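PDB 3C3J: putative tagatose-6-phosphate ketose/aldose isomerase from Escherichia coli, which is probably an enzyme of the SIS family, built from two alpha/beta domains that each hold a five-stranded parallel sheet. Local coordinates for residues Asp90-Pro95 with Val123-Gln128; Leu49-Leu54 with Val130-His135. All coordinates share one frame; numbering follows the deposited sequence.

Contact 1: Asp90-Pro95 with Val123-Gln128; sequences DLVTNP and VELANQ
In the first SIS domain, an alpha/beta sandwich, Leu125 of helix 117-129 meets the end of helix 88-93 and Pro95 just beyond it. Both helices lean on strand 105-111, where Leu91 and Ala126 reach Leu107, so they lie side by side on one face of the sheet. Leu125 carries the contact. Its CG lies beside its own backbone N (chi1 -79°), and from there the forked end sends one methyl to each part of the neighbouring segment. CD1 rests on backbone: it comes 3.6 Å from Leu91 O and 3.7 Å from Val92 CA, with Val92 CG2 farther off. Pro95, four residues after Leu91, has no N-H to return to that carbonyl, and a branched apolar side chain suits the place beside it. Trp382 packs on both Pro95 and Leu125. Tyr287 of the second subunit also packs on Pro95, and its hydroxyl is hydrogen-bonded to Val92 O, which brings the dimer interface up to this buried contact. The rigid proline ring and the leucine cross at a slant, with Leu125 CD2 lying 4.1 Å from Pro95 CG.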
loop_
_atom_site.group_PDB
_atom_site.type_symbol
_atom_site.label_atom_id
_atom_site.label_comp_id
_atom_site.label_asym_id
_atom_site.label_seq_id
_atom_site.Cartn_x
_atom_site.Cartn_y
_atom_site.Cartn_z
ATOM N N ASP A 90 9.299 -6.754 2.624
ATOM C CA ASP A 90 9.932 -6.256 1.378
ATOM C C ASP A 90 11.455 -6.128 1.467
ATOM O O ASP A 90 12.159 -6.388 0.476
ATOM C CB ASP A 90 9.362 -4.894 0.955
ATOM C CG ASP A 90 7.914 -4.973 0.514
ATOM O OD1 ASP A 90 7.453 -6.066 0.118
ATOM O OD2 ASP A 90 7.218 -3.927 0.562
ATOM N N LEU A 91 11.966 -5.723 2.627
ATOM C CA LEU A 91 13.415 -5.665 2.846
ATOM C C LEU A 91 14.042 -7.029 2.688
ATOM O O LEU A 91 15.098 -7.152 2.061
ATOM C CB LEU A 91 13.759 -5.079 4.220
ATOM C CG LEU A 91 13.490 -3.581 4.415
ATOM C CD1 LEU A 91 13.963 -3.091 5.836
ATOM C CD2 LEU A 91 14.090 -2.765 3.271
ATOM N N VAL A 92 13.378 -8.067 3.192
ATOM C CA VAL A 92 13.950 -9.406 3.191
ATOM C C VAL A 92 13.939 -10.030 1.782
ATOM O O VAL A 92 14.897 -10.695 1.395
ATOM C CB VAL A 92 13.253 -10.339 4.221
ATOM C CG1 VAL A 92 13.715 -11.773 4.038
ATOM C CG2 VAL A 92 13.519 -9.888 5.653
ATOM N N THR A 93 12.886 -9.788 0.998
ATOM C CA THR A 93 12.772 -10.389 -0.345
ATOM C C THR A 93 13.469 -9.584 -1.440
ATOM O O THR A 93 13.982 -10.154 -2.365
ATOM C CB THR A 93 11.308 -10.622 -0.785
ATOM O OG1 THR A 93 10.631 -9.364 -0.881
ATOM C CG2 THR A 93 10.566 -11.603 0.176
ATOM N N ASN A 94 13.506 -8.264 -1.298
ATOM C CA ASN A 94 14.039 -7.353 -2.316
ATOM C C ASN A 94 14.956 -6.266 -1.701
ATOM O O ASN A 94 14.779 -5.079 -1.984
ATOM C CB ASN A 94 12.871 -6.670 -3.065
ATOM C CG ASN A 94 12.075 -7.627 -3.941
ATOM O OD1 ASN A 94 12.203 -7.632 -5.189
ATOM N ND2 ASN A 94 11.252 -8.433 -3.316
ATOM N N PRO A 95 15.976 -6.662 -0.916
ATOM C CA PRO A 95 16.798 -5.662 -0.216
ATOM C C PRO A 95 17.434 -4.637 -1.143
ATOM O O PRO A 95 17.537 -3.468 -0.783
ATOM C CB PRO A 95 17.910 -6.492 0.438
ATOM C CG PRO A 95 17.910 -7.794 -0.260
ATOM C CD PRO A 95 16.473 -8.025 -0.680
ATOM N N VAL A 123 17.511 -6.427 9.758
ATOM C CA VAL A 123 18.630 -5.787 10.435
ATOM C C VAL A 123 19.967 -6.200 9.774
ATOM O O VAL A 123 20.809 -5.344 9.457
ATOM C CB VAL A 123 18.611 -6.086 11.971
ATOM C CG1 VAL A 123 19.937 -5.676 12.655
ATOM C CG2 VAL A 123 17.435 -5.359 12.656
ATOM N N GLU A 124 20.136 -7.498 9.564
ATOM C CA GLU A 124 21.377 -8.048 9.000
ATOM C C GLU A 124 21.587 -7.549 7.577
ATOM O O GLU A 124 22.697 -7.183 7.192
ATOM C CB GLU A 124 21.335 -9.593 9.005
ATOM C CG GLU A 124 21.333 -10.252 10.421
ATOM C CD GLU A 124 21.053 -11.794 10.395
ATOM O OE1 GLU A 124 20.532 -12.319 9.367
ATOM O OE2 GLU A 124 21.322 -12.495 11.408
ATOM N N LEU A 125 20.501 -7.530 6.797
ATOM C CA LEU A 125 20.561 -7.063 5.420
ATOM C C LEU A 125 20.917 -5.570 5.343
ATOM O O LEU A 125 21.761 -5.175 4.525
ATOM C CB LEU A 125 19.242 -7.381 4.729
ATOM C CG LEU A 125 19.035 -8.825 4.252
ATOM C CD1 LEU A 125 17.527 -9.045 3.937
ATOM C CD2 LEU A 125 19.909 -9.110 3.017
ATOM N N ALA A 126 20.348 -4.770 6.246
ATOM C CA ALA A 126 20.630 -3.343 6.284
ATOM C C ALA A 126 22.118 -3.134 6.600
ATOM O O ALA A 126 22.800 -2.360 5.907
ATOM C CB ALA A 126 19.729 -2.624 7.281
ATOM N N ASN A 127 22.636 -3.883 7.573
ATOM C CA ASN A 127 24.069 -3.836 7.900
ATOM C C ASN A 127 24.962 -4.287 6.728
ATOM O O ASN A 127 25.990 -3.668 6.453
ATOM C CB ASN A 127 24.394 -4.706 9.114
ATOM C CG ASN A 127 23.950 -4.103 10.421
ATOM O OD1 ASN A 127 23.898 -2.879 10.589
ATOM N ND2 ASN A 127 23.653 -4.971 11.378
ATOM N N GLN A 128 24.560 -5.351 6.042
ATOM C CA GLN A 128 25.283 -5.846 4.867
ATOM C C GLN A 128 25.297 -4.841 3.712
ATOM O O GLN A 128 26.344 -4.640 3.076
ATOM C CB GLN A 128 24.660 -7.141 4.364
ATOM C CG GLN A 128 25.069 -8.399 5.064
ATOM C CD GLN A 128 24.403 -9.611 4.386
ATOM O OE1 GLN A 128 24.998 -10.295 3.529
ATOM N NE2 GLN A 128 23.161 -9.827 4.714
#

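Contact 2: Leu49-Leu54 with Val130-His135; sequences LRKENL and VPECYH
Lys51 opens a type I beta turn, closed by the bond of 3.1 Å from Leu54 N to Lys51 O, and this turn, leading into strand 55-59, faces Glu132, just before strand 133-139, and Tyr134 near its start. The extended backbone there alternates its side chains: Glu132 and Tyr134 head for the turn, while Cys133 between them faces helix 117-129. Strand 105-111 lies between the two strands in the sheet, and Pro104 just before it is touched by both Asn53 and Glu132. Long side chains suit the span, since the CA atoms of Lys51 and Glu132 are 11.2 Å apart. Glu132 is stretched out, with CG anti to the backbone N (chi1 -164°), and Lys51 comes from the opposite direction, straight as far as CE and then bent (chi4 -67°). Lys51 NZ forms a salt bridge of 3.0 Å with Glu132 OE2, but as a hydrogen bond it is weak, and Lys51 CE lies almost equally near that oxygen. A water bridges the pair, accepting from Lys51 NZ and donating to Glu132 OE1 at 2.7 Å. Tyr134 OH points to Glu132 OE2 in the plane of its ring, although the modelled 2.4 Å is doubtfully short. With ammonium and water beside it, the carboxylate of Glu132 is probably ionised, and the pairing ties the loops leading into strands 55-59 and 133-139 together at the protein surface.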
loop_
_atom_site.group_PDB
_atom_site.type_symbol
_atom_site.label_atom_id
_atom_site.label_comp_id
_atom_site.label_asym_id
_atom_site.label_seq_id
_atom_site.Cartn_x
_atom_site.Cartn_y
_atom_site.Cartn_z
ATOM N N LEU A 49 20.959 12.588 13.255
ATOM C CA LEU A 49 19.993 13.490 12.673
ATOM C C LEU A 49 20.632 14.747 12.093
ATOM O O LEU A 49 20.016 15.411 11.282
ATOM C CB LEU A 49 18.938 13.865 13.711
ATOM C CG LEU A 49 18.023 12.714 14.177
ATOM C CD1 LEU A 49 17.049 13.184 15.269
ATOM C CD2 LEU A 49 17.253 12.099 13.023
ATOM N N ARG A 50 21.863 15.057 12.498
ATOM C CA ARG A 50 22.609 16.164 11.893
ATOM C C ARG A 50 23.173 15.812 10.509
ATOM O O ARG A 50 23.593 16.714 9.781
ATOM C CB ARG A 50 23.722 16.662 12.836
ATOM C CG ARG A 50 23.208 17.465 14.071
ATOM C CD ARG A 50 22.340 18.751 13.719
ATOM N NE ARG A 50 23.070 20.044 13.798
ATOM C CZ ARG A 50 22.733 21.175 13.146
ATOM N NH1 ARG A 50 21.670 21.216 12.331
ATOM N NH2 ARG A 50 23.482 22.282 13.297
ATOM N N LYS A 51 23.173 14.528 10.137
ATOM C CA LYS A 51 23.620 14.099 8.808
ATOM C C LYS A 51 22.548 14.423 7.759
ATOM O O LYS A 51 21.478 13.809 7.727
ATOM C CB LYS A 51 23.938 12.607 8.795
ATOM C CG LYS A 51 24.989 12.176 9.793
ATOM C CD LYS A 51 25.113 10.680 9.893
ATOM C CE LYS A 51 26.078 10.296 10.996
ATOM N NZ LYS A 51 27.476 10.703 10.668
ATOM N N GLU A 52 22.853 15.412 6.926
ATOM C CA GLU A 52 21.998 15.870 5.827
ATOM C C GLU A 52 21.395 14.733 4.995
ATOM O O GLU A 52 20.198 14.746 4.662
ATOM C CB GLU A 52 22.837 16.788 4.905
ATOM C CG GLU A 52 22.295 16.995 3.449
ATOM C CD GLU A 52 23.401 17.041 2.356
ATOM O OE1 GLU A 52 24.440 17.739 2.539
ATOM O OE2 GLU A 52 23.213 16.387 1.292
ATOM N N ASN A 53 22.246 13.774 4.641
ATOM C CA ASN A 53 21.878 12.717 3.718
ATOM C C ASN A 53 21.299 11.446 4.388
ATOM O O ASN A 53 21.096 10.444 3.712
ATOM C CB ASN A 53 23.092 12.360 2.852
ATOM C CG ASN A 53 24.364 12.033 3.683
ATOM O OD1 ASN A 53 24.440 12.315 4.895
ATOM N ND2 ASN A 53 25.382 11.452 3.009
ATOM N N LEU A 54 21.040 11.495 5.697
ATOM C CA LEU A 54 20.487 10.348 6.418
ATOM C C LEU A 54 19.139 9.934 5.846
ATOM O O LEU A 54 18.267 10.778 5.607
ATOM C CB LEU A 54 20.340 10.650 7.913
ATOM C CG LEU A 54 19.760 9.561 8.819
ATOM C CD1 LEU A 54 20.726 8.419 8.970
ATOM C CD2 LEU A 54 19.328 10.152 10.195
ATOM N N VAL A 130 24.348 -1.376 3.706
ATOM C CA VAL A 130 24.558 0.056 3.950
ATOM C C VAL A 130 25.765 0.234 4.863
ATOM O O VAL A 130 25.726 -0.134 6.045
ATOM C CB VAL A 130 23.304 0.739 4.507
ATOM C CG1 VAL A 130 23.519 2.293 4.601
ATOM C CG2 VAL A 130 22.104 0.382 3.632
ATOM N N PRO A 131 26.867 0.760 4.295
ATOM C CA PRO A 131 28.095 0.893 5.062
ATOM C C PRO A 131 27.955 1.652 6.370
ATOM O O PRO A 131 28.524 1.237 7.374
ATOM C CB PRO A 131 29.050 1.617 4.097
ATOM C CG PRO A 131 28.490 1.427 2.761
ATOM C CD PRO A 131 27.026 1.222 2.895
ATOM N N GLU A 132 27.243 2.768 6.362
ATOM C CA GLU A 132 26.987 3.531 7.584
ATOM C C GLU A 132 25.536 3.346 8.030
ATOM O O GLU A 132 24.636 4.079 7.631
ATOM C CB GLU A 132 27.330 5.012 7.388
ATOM C CG GLU A 132 27.447 5.738 8.724
ATOM C CD GLU A 132 27.666 7.233 8.615
ATOM O OE1 GLU A 132 27.929 7.747 7.501
ATOM O OE2 GLU A 132 27.575 7.886 9.687
ATOM N N CYS A 133 25.344 2.360 8.891
ATOM C CA CYS A 133 24.028 1.889 9.274
ATOM C C CYS A 133 23.885 1.925 10.790
ATOM O O CYS A 133 24.800 1.478 11.540
ATOM C CB CYS A 133 23.800 0.471 8.774
ATOM S SG CYS A 133 22.081 -0.007 8.802
ATOM N N TYR A 134 22.759 2.493 11.228
ATOM C CA TYR A 134 22.418 2.614 12.640
ATOM C C TYR A 134 21.035 2.029 12.844
ATOM O O TYR A 134 20.246 1.943 11.905
ATOM C CB TYR A 134 22.444 4.064 13.112
ATOM C CG TYR A 134 23.730 4.773 12.783
ATOM C CD1 TYR A 134 24.828 4.704 13.637
ATOM C CD2 TYR A 134 23.853 5.491 11.595
ATOM C CE1 TYR A 134 26.015 5.340 13.312
ATOM C CE2 TYR A 134 25.047 6.162 11.268
ATOM C CZ TYR A 134 26.113 6.077 12.129
ATOM O OH TYR A 134 27.306 6.705 11.799
ATOM N N HIS A 135 20.766 1.615 14.070
ATOM C CA HIS A 135 19.513 0.913 14.430
ATOM C C HIS A 135 18.889 1.461 15.692
ATOM O O HIS A 135 19.603 1.717 16.689
ATOM C CB HIS A 135 19.783 -0.573 14.632
ATOM C CG HIS A 135 20.222 -1.265 13.395
ATOM N ND1 HIS A 135 21.551 -1.470 13.090
ATOM C CD2 HIS A 135 19.514 -1.742 12.349
ATOM C CE1 HIS A 135 21.630 -2.078 11.922
ATOM N NE2 HIS A 135 20.410 -2.251 11.450
HETATM O O HOH W 1 28.043 10.441 7.683
#

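Contacts 1 and 2 belong to the same SIS domain, their centres 16 Å apart, with contact 1 nested inside the chain loop that contact 2 closes. A three-residue loop joins helix 117-129 to strand 133-139, so the second segments of the two contacts lie on consecutive elements. They also touch: Asn127 OD1 lies 3.8 Å from Cys133 CB, and Ala126 O is equally far from Cys133 SG. The strand of contact 2 thus packs against the helix of contact 1. Contact 1 is buried, mainly apolar and bordered by the second subunit; contact 2 is polar, hydrated and touched by no other chain of the assembly.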